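Local coordinates for protein sensor histidine kinase CusS (Escherichia coli, PDB 5KU5) that senses copper and silver ions through its periplasmic sensor domain and activates the response regulator CusR by phosphorylation, at residues Glu87-Ser92 with Trp111-Leu116; Asn48-Leu53 with Tyr62-Ala67; Asn12-Ile17 with Ile132-Asp137; Leu116-Leu121 with Tyr128-Ala133. All blocks are in the same frame, centred on the assembly; numbering follows the deposited sequence. Where two conformers were deposited one is given.

From the N terminus, helix 2-25 comes first, and contact 3 ties its residues 12-17 to 132-137 near the C-terminal end of the last strand. That closes the widest loop, and contacts 2 and 1 nest inside it. Contact 2 closes early, as the hairpin of strands 49-54 and 60-63. Contact 1 follows in series, joining strand 89-91 to strand 111-122 across a long loop that carries the silver ligands Met96, Met98 and His108. Contact 4 comes next in series as the hairpin of strands 111-122 and 125-135, sharing Leu116 with contact 1 and ending on the same strand as contact 3. Strand 125-135 thereby joins both hairpins in one antiparallel sheet, against which the first helix packs.

Contact 1. Residues Glu87-Ser92 with Trp111-Leu116; sequences EVYLLS and WRMINL
Strand 89-91 pairs with strand 111-116 toward one side of the antiparallel sheet of the CusS sensor domain. Two hydrogen-bonded pairs carry the backbone. Tyr89 N gives a nearly straight bond of 2.8 Å to Met113 O (172°), and Met113 N returns one to Tyr89 O from above the carbonyl plane; Leu91 and Trp111 exchange two more. Tyr89, Leu91, Trp111 and Met113 share one face. Met113, with CG anti to the backbone N (chi1 -176°), bends at its next two torsions, so that CE comes 3.6 Å from Tyr89 CD2 while SD stays 5.5 Å from the ring centroid, an oblique Met-aromatic contact. Flexible and unbranched at CB, methionine can fold back in this way. In this PDC-type sensor sheet, of the PAS-like clan, the other face takes Leu90 and Arg112: Leu90 CD2 lies over one face of the guanidinium and 3.9 Å from Arg112 CG, while salt bridges to Asp80 and Asp10 hold the charge. Tyr89 OH donates to the anti lone pair of Glu87 OE2 at 2.7 Å. An alanine in place of Tyr89 would probably leave Met113 CE less well packed and Glu87 less fixed. A water bridges Glu87 O and Asn115 N where direct pairing has ceased.

Contact 2. Residues Asn48-Leu53 with Tyr62-Ala67; sequences NVLISL and YHSPGA
The hairpin of strands 49-54 and 60-63 forms one border of the sensor-domain sheet. At Leu53 and Tyr62 it is closed by a hydrogen-bonded pair: Leu53 N points almost straight at Tyr62 O, 2.7 Å away (178°), whereas the return bond from Tyr62 N is weak. Past the non-hydrogen-bonded pair Ser52-His63, Ser64 takes over with both backbone and side chain. Its N donates to Ile51 O nearly along the C=O axis. Its OG, anti to the carbonyl carbon, accepts from Ile51 N at 3.0 Å (167°), doing the work of a strand carbonyl just as the chain leaves the sheet. An alanine here, lacking OG, would probably leave Ile51 N without its acceptor in this pair and loosen the chain's exit. Small residues suit the turn that starts at Ser64. Leu50 CD2 rests 3.7 Å from Ser64 CB. Leu50 CD1 meets Ala67 CB at 3.7 Å. Ile51, with CG1 in the crowded position between N and the carbonyl carbon (chi1 76°), sends CD1 to the edge of the Tyr62 ring, 3.7 Å from CD2. Helix 32-44 packs beside Ile51 and Tyr62, while Leu50 also touches the silver ligand Met96. The geometry is that of an antiparallel beta hairpin whose second strand ends early, a serine hydroxyl replacing a main-chain acceptor.

Contact 3. Residues Asn12-Ile17 with Ile132-Asp137; sequences NDLKEI and IALSID
Apolar contacts between aliphatic side chains carry this meeting of helix 12-17 with strand 132-135; no hydrogen bond joins the two segments. Leu14 is central. With CG anti to the carbonyl carbon (chi1 -69°), it reaches in so that one branch, CD2, does all the touching: it lies 3.6 Å from Ile132 CG2 and 3.7 Å from Leu134 CB, a single methyl bridging two strand residues that face the helix. One turn on, Ile17 lays CG2 against the same Ile132 methyl at 3.8 Å. Ile132 and the two helix residues slide past each other in opposite directions, the strand methyl fitting between Leu14 and Ile17. A beta-branched residue serves well here: the second branch at CB gives Ile132 a short, stiff methyl, CG2, anti to the backbone N, that meets the helix, while CG1 (chi1 -51°) lies anti to the carbonyl carbon.

Toward the helix flank the contact becomes mixed. Leu134 CD2 packs on the aliphatic part of exposed Asp13, 3.8 Å from its CB, and lies 4.1 Å from Asp13 OD2, so the carboxylate can stay at the border while its methylene adds to the apolar surface.

Val49 of the neighbouring strand touches Ile17, Ile132 and Leu134, extending the seam. Glu16 instead packs on Tyr46 of the second subunit. The short axes pass 9.4 Å apart at 140° between their directions. Such packing of a long N-terminal helix over an antiparallel sheet is characteristic of PDC sensor domains.

Contact 4. Residues Leu116-Leu121 with Tyr128-Ala133; sequences LPVGPL and YTLYIA
The Tyr128 ring approaches strand 116-118 obliquely, with Val118 O and Gly119 CA as its neighbours across the hairpin. Its CG lies anti to the carbonyl carbon (chi1 -57°), which turns the ring so that CD2 lies 4.1 Å from Gly119 CA. The backbone pairing itself sets Tyr128 CB 3.3 Å from Val118 O. Beyond the hairpin, Leu36 and Gln32 of helix 32-44 and Leu53 of the neighbouring strand 49-54 also touch Tyr128. Glycine suits position 119: with a positive phi of 95°, a side chain would run into the preceding carbonyl oxygen and into the tyrosine ring.

Two hydrogen-bonded pairs hold the backbones together. Leu116 and Leu130 exchange bonds, Leu130 N reaching Leu116 O at 2.9 Å nearly along the C=O axis. At the second pair, Val118 N meets Tyr128 O from well above the carbonyl plane, whereas Tyr128 N approaches Val118 O almost along its axis. Between them comes the non-hydrogen-bonded pair Pro117-Thr129, where proline's missing N-H costs the strand no cross-hairpin bond.

On the side of the sheet that carries Leu116, Val118, Tyr128 and Leu130, Val118 CB packs 4.1 Å from Leu130 CB, and Val118 CG1 lies 4.0 Å from Tyr128 CB. Leu116, its CG in the crowded position between N and the carbonyl carbon (chi1 68°), directs CD2 to Ile132 CD1 at 4.1 Å. Helix 2-25 packs against this face through Ser18, Leu21 and Leu25. The chemistry implies division of labour: reciprocal backbone bonds fix the register, aliphatic branches make the face that receives the helix, and Gly119 lets the chain turn its corner beside Tyr128.

Contact 1. Residues Glu87-Ser92 with Trp111-Leu116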
loop_
_atom_site.group_PDB
_atom_site.type_symbol
_atom_site.label_atom_id
_atom_site.label_comp_id
_atom_site.label_asym_id
_atom_site.label_seq_id
_atom_site.Cartn_x
_atom_site.Cartn_y
_atom_site.Cartn_z
ATOM N N GLU A 87 -2.519 -4.660 20.477
ATOM C CA GLU A 87 -2.381 -3.306 20.993
ATOM C C GLU A 87 -2.452 -2.280 19.847
ATOM O O GLU A 87 -1.436 -1.752 19.403
ATOM C CB GLU A 87 -1.058 -3.217 21.765
ATOM C CG GLU A 87 -1.023 -2.144 22.838
ATOM C CD GLU A 87 0.385 -1.840 23.322
ATOM O OE1 GLU A 87 1.223 -2.769 23.359
ATOM O OE2 GLU A 87 0.655 -0.671 23.672
ATOM N N VAL A 88 -3.674 -2.028 19.373
ATOM C CA VAL A 88 -3.947 -1.060 18.304
ATOM C C VAL A 88 -4.634 0.160 18.909
ATOM O O VAL A 88 -5.583 0.017 19.678
ATOM C CB VAL A 88 -4.861 -1.650 17.205
ATOM C CG1 VAL A 88 -5.066 -0.649 16.071
ATOM C CG2 VAL A 88 -4.289 -2.960 16.677
ATOM N N TYR A 89 -4.160 1.352 18.547
ATOM C CA TYR A 89 -4.699 2.603 19.079
ATOM C C TYR A 89 -5.326 3.475 18.007
ATOM O O TYR A 89 -5.023 3.337 16.823
ATOM C CB TYR A 89 -3.603 3.390 19.788
ATOM C CG TYR A 89 -3.074 2.675 21.003
ATOM C CD1 TYR A 89 -3.765 2.710 22.213
ATOM C CD2 TYR A 89 -1.892 1.949 20.942
ATOM C CE1 TYR A 89 -3.287 2.047 23.333
ATOM C CE2 TYR A 89 -1.403 1.287 22.055
ATOM C CZ TYR A 89 -2.106 1.336 23.246
ATOM O OH TYR A 89 -1.630 0.679 24.351
ATOM N N LEU A 90 -6.200 4.373 18.453
ATOM C CA LEU A 90 -6.811 5.383 17.609
ATOM C C LEU A 90 -6.264 6.753 18.001
ATOM O O LEU A 90 -6.323 7.132 19.171
ATOM C CB LEU A 90 -8.331 5.355 17.767
ATOM C CG LEU A 90 -9.013 4.064 17.299
ATOM C CD1 LEU A 90 -10.461 4.023 17.759
ATOM C CD2 LEU A 90 -8.929 3.906 15.787
ATOM N N LEU A 91 -5.709 7.470 17.023
ATOM C CA LEU A 91 -5.290 8.858 17.194
ATOM C C LEU A 91 -6.234 9.762 16.410
ATOM O O LEU A 91 -6.580 9.453 15.264
ATOM C CB LEU A 91 -3.863 9.061 16.681
ATOM C CG LEU A 91 -2.770 8.097 17.142
ATOM C CD1 LEU A 91 -1.465 8.436 16.441
ATOM C CD2 LEU A 91 -2.589 8.136 18.652
ATOM N N SER A 92 -6.644 10.875 17.025
ATOM C CA SER A 92 -7.451 11.905 16.352
ATOM C C SER A 92 -6.592 13.094 15.873
ATOM O O SER A 92 -7.103 14.190 15.638
ATOM C CB SER A 92 -8.576 12.377 17.275
ATOM O OG SER A 92 -8.068 13.104 18.378
ATOM N N TRP A 111 -5.989 8.257 12.625
ATOM C CA TRP A 111 -5.001 7.187 12.450
ATOM C C TRP A 111 -5.277 5.949 13.301
ATOM O O TRP A 111 -5.781 6.053 14.423
ATOM C CB TRP A 111 -3.591 7.711 12.773
ATOM C CG TRP A 111 -3.302 9.046 12.167
ATOM C CD1 TRP A 111 -3.564 10.264 12.718
ATOM C CD2 TRP A 111 -2.733 9.300 10.878
ATOM N NE1 TRP A 111 -3.183 11.264 11.859
ATOM C CE2 TRP A 111 -2.673 10.700 10.719
ATOM C CE3 TRP A 111 -2.262 8.478 9.844
ATOM C CZ2 TRP A 111 -2.158 11.303 9.564
ATOM C CZ3 TRP A 111 -1.748 9.075 8.694
ATOM C CH2 TRP A 111 -1.701 10.478 8.566
ATOM N N ARG A 112 -4.946 4.784 12.742
ATOM C CA ARG A 112 -4.779 3.552 13.510
ATOM C C ARG A 112 -3.287 3.395 13.731
ATOM O O ARG A 112 -2.519 3.393 12.758
ATOM C CB ARG A 112 -5.340 2.329 12.777
ATOM C CG ARG A 112 -6.725 1.941 13.250
ATOM C CD ARG A 112 -7.219 0.629 12.663
ATOM N NE ARG A 112 -8.568 0.373 13.166
ATOM C CZ ARG A 112 -9.705 0.813 12.626
ATOM N NH1 ARG A 112 -9.726 1.507 11.488
ATOM N NH2 ARG A 112 -10.853 0.526 13.231
ATOM N N MET A 113 -2.888 3.260 14.999
ATOM C CA MET A 113 -1.476 3.221 15.381
ATOM C C MET A 113 -1.114 1.912 16.074
ATOM O O MET A 113 -1.883 1.401 16.888
ATOM C CB MET A 113 -1.141 4.402 16.301
ATOM C CG MET A 113 0.334 4.519 16.674
ATOM S SD MET A 113 0.801 3.594 18.156
ATOM C CE MET A 113 0.011 4.573 19.431
ATOM N N ILE A 114 0.067 1.392 15.742
ATOM C CA ILE A 114 0.693 0.285 16.456
ATOM C C ILE A 114 2.149 0.657 16.701
ATOM O O ILE A 114 2.667 1.602 16.095
ATOM C CB ILE A 114 0.620 -1.053 15.683
ATOM C CG1 ILE A 114 1.254 -0.945 14.288
ATOM C CG2 ILE A 114 -0.826 -1.518 15.572
ATOM C CD1 ILE A 114 1.634 -2.286 13.701
ATOM N N ASN A 115 2.803 -0.086 17.586
ATOM C CA ASN A 115 4.240 0.059 17.804
ATOM C C ASN A 115 4.899 -1.283 18.087
ATOM O O ASN A 115 4.242 -2.211 18.555
ATOM C CB ASN A 115 4.517 1.039 18.948
ATOM C CG ASN A 115 3.902 0.593 20.262
ATOM O OD1 ASN A 115 4.538 -0.111 21.044
ATOM N ND2 ASN A 115 2.652 0.975 20.497
ATOM N N LEU A 116 6.197 -1.372 17.798
ATOM C CA LEU A 116 6.976 -2.585 18.047
ATOM C C LEU A 116 8.459 -2.272 18.267
ATOM O O LEU A 116 8.956 -1.261 17.753
ATOM C CB LEU A 116 6.828 -3.582 16.889
ATOM C CG LEU A 116 7.427 -3.231 15.516
ATOM C CD1 LEU A 116 7.714 -4.494 14.715
ATOM C CD2 LEU A 116 6.524 -2.288 14.731
HETATM O O HOH W 1 1.307 -2.163 18.873
#

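Contact 2. Residues Asn48-Leu53 with Tyr62-Ala67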
loop_
_atom_site.group_PDB
_atom_site.type_symbol
_atom_site.label_atom_id
_atom_site.label_comp_id
_atom_site.label_asym_id
_atom_site.label_seq_id
_atom_site.Cartn_x
_atom_site.Cartn_y
_atom_site.Cartn_z
ATOM N N ASN A 48 -0.183 8.014 2.879
ATOM C CA ASN A 48 -1.192 7.813 3.931
ATOM C C ASN A 48 -0.663 7.185 5.235
ATOM O O ASN A 48 -1.447 6.663 6.035
ATOM C CB ASN A 48 -2.333 6.960 3.358
ATOM C CG ASN A 48 -1.893 5.543 2.999
ATOM O OD1 ASN A 48 -0.709 5.274 2.778
ATOM N ND2 ASN A 48 -2.853 4.633 2.932
ATOM N N VAL A 49 0.652 7.241 5.449
ATOM C CA VAL A 49 1.289 6.634 6.616
ATOM C C VAL A 49 2.274 7.622 7.243
ATOM O O VAL A 49 3.044 8.275 6.536
ATOM C CB VAL A 49 2.024 5.321 6.244
ATOM C CG1 VAL A 49 2.842 4.779 7.416
ATOM C CG2 VAL A 49 1.028 4.274 5.773
ATOM N N LEU A 50 2.226 7.731 8.569
ATOM C CA LEU A 50 3.223 8.466 9.343
ATOM C C LEU A 50 3.928 7.478 10.250
ATOM O O LEU A 50 3.303 6.537 10.752
ATOM C CB LEU A 50 2.563 9.546 10.196
ATOM C CG LEU A 50 1.874 10.687 9.450
ATOM C CD1 LEU A 50 1.093 11.540 10.435
ATOM C CD2 LEU A 50 2.876 11.529 8.672
ATOM N N ILE A 51 5.231 7.677 10.445
ATOM C CA ILE A 51 5.991 6.855 11.380
ATOM C C ILE A 51 6.834 7.726 12.307
ATOM O O ILE A 51 7.146 8.876 11.988
ATOM C CB ILE A 51 6.860 5.781 10.663
ATOM C CG1 ILE A 51 8.123 6.380 10.027
ATOM C CG2 ILE A 51 6.044 5.022 9.621
ATOM C CD1 ILE A 51 9.381 6.200 10.854
ATOM N N SER A 52 7.183 7.158 13.458
ATOM C CA SER A 52 8.116 7.774 14.390
ATOM C C SER A 52 9.001 6.695 14.998
ATOM O O SER A 52 8.506 5.652 15.430
ATOM C CB SER A 52 7.369 8.509 15.496
ATOM O OG SER A 52 8.284 9.153 16.372
ATOM N N LEU A 53 10.305 6.956 15.022
ATOM C CA LEU A 53 11.286 6.031 15.562
ATOM C C LEU A 53 11.871 6.632 16.837
ATOM O O LEU A 53 12.459 7.717 16.804
ATOM C CB LEU A 53 12.383 5.771 14.528
ATOM C CG LEU A 53 13.309 4.579 14.789
ATOM C CD1 LEU A 53 12.554 3.262 14.666
ATOM C CD2 LEU A 53 14.491 4.611 13.832
ATOM N N TYR A 62 13.790 9.842 14.614
ATOM C CA TYR A 62 13.247 10.234 13.316
ATOM C C TYR A 62 11.720 10.189 13.333
ATOM O O TYR A 62 11.128 9.353 14.016
ATOM C CB TYR A 62 13.794 9.318 12.215
ATOM C CG TYR A 62 13.152 9.534 10.860
ATOM C CD1 TYR A 62 13.593 10.549 10.009
ATOM C CD2 TYR A 62 12.086 8.738 10.439
ATOM C CE1 TYR A 62 12.996 10.756 8.772
ATOM C CE2 TYR A 62 11.481 8.939 9.206
ATOM C CZ TYR A 62 11.939 9.946 8.376
ATOM O OH TYR A 62 11.337 10.138 7.154
ATOM N N HIS A 63 11.099 11.102 12.589
ATOM C CA HIS A 63 9.670 11.032 12.287
ATOM C C HIS A 63 9.389 11.595 10.892
ATOM O O HIS A 63 10.217 12.315 10.331
ATOM C CB HIS A 63 8.841 11.752 13.360
ATOM C CG HIS A 63 9.069 13.231 13.420
ATOM N ND1 HIS A 63 8.290 14.131 12.725
ATOM C CD2 HIS A 63 9.978 13.967 14.102
ATOM C CE1 HIS A 63 8.714 15.359 12.972
ATOM N NE2 HIS A 63 9.738 15.286 13.802
ATOM N N SER A 64 8.226 11.252 10.337
ATOM C CA SER A 64 7.856 11.648 8.972
ATOM C C SER A 64 7.717 13.171 8.838
ATOM O O SER A 64 7.268 13.830 9.776
ATOM C CB SER A 64 6.548 10.973 8.548
ATOM O OG SER A 64 6.669 9.562 8.579
ATOM N N PRO A 65 8.095 13.730 7.670
ATOM C CA PRO A 65 8.165 15.182 7.500
ATOM C C PRO A 65 6.819 15.888 7.276
ATOM O O PRO A 65 6.711 17.082 7.558
ATOM C CB PRO A 65 9.042 15.328 6.256
ATOM C CG PRO A 65 8.671 14.147 5.429
ATOM C CD PRO A 65 8.418 13.029 6.409
ATOM N N GLY A 66 5.813 15.172 6.777
ATOM C CA GLY A 66 4.518 15.779 6.454
ATOM C C GLY A 66 3.668 16.249 7.627
ATOM O O GLY A 66 2.705 16.990 7.424
ATOM N N ALA A 67 4.005 15.818 8.845
ATOM C CA ALA A 67 3.225 16.151 10.038
ATOM C C ALA A 67 4.113 16.288 11.275
ATOM O O ALA A 67 5.304 15.975 11.224
ATOM C CB ALA A 67 2.177 15.072 10.275
#

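Contact 3. Residues Asn12-Ile17 with Ile132-Asp137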
loop_
_atom_site.group_PDB
_atom_site.type_symbol
_atom_site.label_atom_id
_atom_site.label_comp_id
_atom_site.label_asym_id
_atom_site.label_seq_id
_atom_site.Cartn_x
_atom_site.Cartn_y
_atom_site.Cartn_z
ATOM N N ASN A 12 -3.901 -5.556 8.405
ATOM C CA ASN A 12 -3.149 -6.224 7.344
ATOM C C ASN A 12 -2.119 -5.305 6.671
ATOM O O ASN A 12 -0.977 -5.713 6.445
ATOM C CB ASN A 12 -4.112 -6.803 6.301
ATOM C CG ASN A 12 -3.398 -7.571 5.204
ATOM O OD1 ASN A 12 -3.546 -7.262 4.021
ATOM N ND2 ASN A 12 -2.610 -8.571 5.591
ATOM N N ASP A 13 -2.527 -4.077 6.350
ATOM C CA ASP A 13 -1.604 -3.064 5.812
ATOM C C ASP A 13 -0.487 -2.743 6.810
ATOM O O ASP A 13 0.683 -2.672 6.430
ATOM C CB ASP A 13 -2.344 -1.769 5.440
ATOM C CG ASP A 13 -3.287 -1.937 4.247
ATOM O OD1 ASP A 13 -3.277 -3.008 3.598
ATOM O OD2 ASP A 13 -4.041 -0.982 3.952
ATOM N N LEU A 14 -0.850 -2.559 8.078
ATOM C CA LEU A 14 0.138 -2.303 9.135
ATOM C C LEU A 14 1.108 -3.471 9.340
ATOM O O LEU A 14 2.286 -3.248 9.614
ATOM C CB LEU A 14 -0.550 -1.951 10.455
ATOM C CG LEU A 14 -1.268 -0.597 10.485
ATOM C CD1 LEU A 14 -2.195 -0.519 11.688
ATOM C CD2 LEU A 14 -0.279 0.565 10.490
ATOM N N LYS A 15 0.620 -4.705 9.197
ATOM C CA LYS A 15 1.487 -5.884 9.285
ATOM C C LYS A 15 2.583 -5.850 8.214
ATOM O O LYS A 15 3.756 -6.063 8.521
ATOM C CB LYS A 15 0.669 -7.176 9.167
ATOM C CG LYS A 15 1.479 -8.442 9.416
ATOM C CD LYS A 15 0.639 -9.693 9.244
ATOM C CE LYS A 15 1.508 -10.932 9.351
ATOM N NZ LYS A 15 0.707 -12.176 9.206
ATOM N N GLU A 16 2.198 -5.562 6.971
ATOM C CA GLU A 16 3.152 -5.506 5.860
ATOM C C GLU A 16 4.125 -4.334 5.974
ATOM O O GLU A 16 5.313 -4.495 5.690
ATOM C CB GLU A 16 2.425 -5.470 4.517
ATOM C CG GLU A 16 1.694 -6.769 4.209
ATOM C CD GLU A 16 0.927 -6.733 2.900
ATOM O OE1 GLU A 16 1.108 -5.784 2.106
ATOM O OE2 GLU A 16 0.138 -7.668 2.659
ATOM N N ILE A 17 3.629 -3.171 6.400
ATOM C CA ILE A 17 4.493 -2.011 6.664
ATOM C C ILE A 17 5.474 -2.331 7.789
ATOM O O ILE A 17 6.652 -1.999 7.695
ATOM C CB ILE A 17 3.685 -0.737 7.013
ATOM C CG1 ILE A 17 2.896 -0.248 5.790
ATOM C CG2 ILE A 17 4.601 0.387 7.508
ATOM C CD1 ILE A 17 1.682 0.585 6.141
ATOM N N ILE A 132 3.995 3.283 14.004
ATOM C CA ILE A 132 3.438 3.331 12.647
ATOM C C ILE A 132 1.982 3.775 12.740
ATOM O O ILE A 132 1.217 3.169 13.480
ATOM C CB ILE A 132 3.465 1.941 11.961
ATOM C CG1 ILE A 132 4.862 1.306 12.046
ATOM C CG2 ILE A 132 3.022 2.057 10.502
ATOM C CD1 ILE A 132 4.895 -0.166 11.685
ATOM N N ALA A 133 1.609 4.805 11.979
ATOM C CA ALA A 133 0.237 5.317 11.938
ATOM C C ALA A 133 -0.305 5.281 10.506
ATOM O O ALA A 133 0.291 5.870 9.609
ATOM C CB ALA A 133 0.194 6.736 12.483
ATOM N N LEU A 134 -1.433 4.594 10.309
ATOM C CA LEU A 134 -2.105 4.489 9.006
ATOM C C LEU A 134 -3.384 5.323 9.012
ATOM O O LEU A 134 -4.159 5.264 9.967
ATOM C CB LEU A 134 -2.453 3.025 8.699
ATOM C CG LEU A 134 -3.250 2.728 7.419
ATOM C CD1 LEU A 134 -2.432 3.074 6.188
ATOM C CD2 LEU A 134 -3.682 1.271 7.374
ATOM N N SER A 135 -3.609 6.078 7.937
ATOM C CA SER A 135 -4.783 6.947 7.825
ATOM C C SER A 135 -6.086 6.155 7.759
ATOM O O SER A 135 -6.204 5.214 6.973
ATOM C CB SER A 135 -4.687 7.845 6.590
ATOM O OG SER A 135 -5.900 8.555 6.394
ATOM N N ILE A 136 -7.057 6.558 8.575
ATOM C CA ILE A 136 -8.383 5.930 8.600
ATOM C C ILE A 136 -9.504 6.907 8.227
ATOM O O ILE A 136 -10.677 6.605 8.428
ATOM C CB ILE A 136 -8.671 5.267 9.973
ATOM C CG1 ILE A 136 -8.817 6.301 11.099
ATOM C CG2 ILE A 136 -7.562 4.287 10.315
ATOM C CD1 ILE A 136 -9.287 5.711 12.415
ATOM N N ASP A 137 -9.151 8.061 7.667
ATOM C CA ASP A 137 -10.138 9.110 7.381
ATOM C C ASP A 137 -11.194 8.656 6.381
ATOM O O ASP A 137 -12.373 8.970 6.544
ATOM C CB ASP A 137 -9.463 10.384 6.874
ATOM C CG ASP A 137 -8.542 10.997 7.904
ATOM O OD1 ASP A 137 -7.461 10.424 8.152
ATOM O OD2 ASP A 137 -8.888 12.056 8.463
#

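Contact 4. Residues Leu116-Leu121 with Tyr128-Ala133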
loop_
_atom_site.group_PDB
_atom_site.type_symbol
_atom_site.label_atom_id
_atom_site.label_comp_id
_atom_site.label_asym_id
_atom_site.label_seq_id
_atom_site.Cartn_x
_atom_site.Cartn_y
_atom_site.Cartn_z
ATOM N N LEU A 116 6.197 -1.372 17.798
ATOM C CA LEU A 116 6.976 -2.585 18.047
ATOM C C LEU A 116 8.459 -2.272 18.267
ATOM O O LEU A 116 8.956 -1.261 17.753
ATOM C CB LEU A 116 6.828 -3.582 16.889
ATOM C CG LEU A 116 7.427 -3.231 15.516
ATOM C CD1 LEU A 116 7.714 -4.494 14.715
ATOM C CD2 LEU A 116 6.524 -2.288 14.731
ATOM N N PRO A 117 9.174 -3.139 19.020
ATOM C CA PRO A 117 10.628 -2.990 19.101
ATOM C C PRO A 117 11.277 -3.324 17.761
ATOM O O PRO A 117 10.804 -4.221 17.059
ATOM C CB PRO A 117 11.041 -4.012 20.177
ATOM C CG PRO A 117 9.778 -4.421 20.859
ATOM C CD PRO A 117 8.708 -4.285 19.825
ATOM N N VAL A 118 12.352 -2.615 17.425
ATOM C CA VAL A 118 12.969 -2.697 16.098
ATOM C C VAL A 118 14.467 -2.376 16.185
ATOM O O VAL A 118 14.925 -1.758 17.147
ATOM C CB VAL A 118 12.166 -1.797 15.097
ATOM C CG1 VAL A 118 13.033 -0.864 14.255
ATOM C CG2 VAL A 118 11.269 -2.647 14.201
ATOM N N GLY A 119 15.221 -2.837 15.190
ATOM C CA GLY A 119 16.657 -2.567 15.090
ATOM C C GLY A 119 17.534 -3.658 15.685
ATOM O O GLY A 119 17.024 -4.647 16.214
ATOM N N PRO A 120 18.867 -3.482 15.605
ATOM C CA PRO A 120 19.807 -4.458 16.155
ATOM C C PRO A 120 19.828 -4.443 17.684
ATOM O O PRO A 120 19.439 -3.447 18.303
ATOM C CB PRO A 120 21.151 -3.993 15.597
ATOM C CG PRO A 120 20.996 -2.518 15.491
ATOM C CD PRO A 120 19.572 -2.302 15.062
ATOM N N LEU A 121 20.298 -5.537 18.274
ATOM C CA LEU A 121 20.237 -5.735 19.722
ATOM C C LEU A 121 21.431 -5.102 20.441
ATOM O O LEU A 121 22.559 -5.145 19.948
ATOM C CB LEU A 121 20.169 -7.231 20.048
ATOM C CG LEU A 121 19.058 -8.032 19.360
ATOM C CD1 LEU A 121 19.232 -9.520 19.628
ATOM C CD2 LEU A 121 17.681 -7.561 19.812
ATOM N N TYR A 128 15.608 0.421 19.034
ATOM C CA TYR A 128 14.513 1.322 18.653
ATOM C C TYR A 128 13.131 0.804 19.035
ATOM O O TYR A 128 12.933 -0.394 19.225
ATOM C CB TYR A 128 14.498 1.559 17.143
ATOM C CG TYR A 128 15.766 2.116 16.532
ATOM C CD1 TYR A 128 16.364 3.276 17.032
ATOM C CD2 TYR A 128 16.339 1.515 15.408
ATOM C CE1 TYR A 128 17.515 3.797 16.451
ATOM C CE2 TYR A 128 17.486 2.028 14.820
ATOM C CZ TYR A 128 18.070 3.168 15.340
ATOM O OH TYR A 128 19.207 3.667 14.746
ATOM N N THR A 129 12.183 1.734 19.135
ATOM C CA THR A 129 10.757 1.423 19.118
ATOM C C THR A 129 10.170 2.174 17.932
ATOM O O THR A 129 10.222 3.402 17.889
ATOM C CB THR A 129 10.051 1.849 20.416
ATOM O OG1 THR A 129 10.669 1.193 21.525
ATOM C CG2 THR A 129 8.567 1.467 20.393
ATOM N N LEU A 130 9.639 1.426 16.969
ATOM C CA LEU A 130 9.018 1.987 15.771
ATOM C C LEU A 130 7.522 2.171 16.005
ATOM O O LEU A 130 6.844 1.230 16.406
ATOM C CB LEU A 130 9.237 1.052 14.578
ATOM C CG LEU A 130 8.591 1.425 13.241
ATOM C CD1 LEU A 130 9.077 2.780 12.739
ATOM C CD2 LEU A 130 8.869 0.339 12.221
ATOM N N TYR A 131 7.025 3.383 15.753
ATOM C CA TYR A 131 5.595 3.699 15.795
ATOM C C TYR A 131 5.113 3.916 14.364
ATOM O O TYR A 131 5.754 4.645 13.608
ATOM C CB TYR A 131 5.350 4.965 16.616
ATOM C CG TYR A 131 5.683 4.824 18.083
ATOM C CD1 TYR A 131 7.003 4.885 18.527
ATOM C CD2 TYR A 131 4.678 4.635 19.035
ATOM C CE1 TYR A 131 7.315 4.761 19.873
ATOM C CE2 TYR A 131 4.981 4.505 20.384
ATOM C CZ TYR A 131 6.299 4.567 20.797
ATOM O OH TYR A 131 6.612 4.443 22.133
ATOM N N ILE A 132 3.995 3.283 14.004
ATOM C CA ILE A 132 3.438 3.331 12.647
ATOM C C ILE A 132 1.982 3.775 12.740
ATOM O O ILE A 132 1.217 3.169 13.480
ATOM C CB ILE A 132 3.465 1.941 11.961
ATOM C CG1 ILE A 132 4.862 1.306 12.046
ATOM C CG2 ILE A 132 3.022 2.057 10.502
ATOM C CD1 ILE A 132 4.895 -0.166 11.685
ATOM N N ALA A 133 1.609 4.805 11.979
ATOM C CA ALA A 133 0.237 5.317 11.938
ATOM C C ALA A 133 -0.305 5.281 10.506
ATOM O O ALA A 133 0.291 5.870 9.609
ATOM C CB ALA A 133 0.194 6.736 12.483
#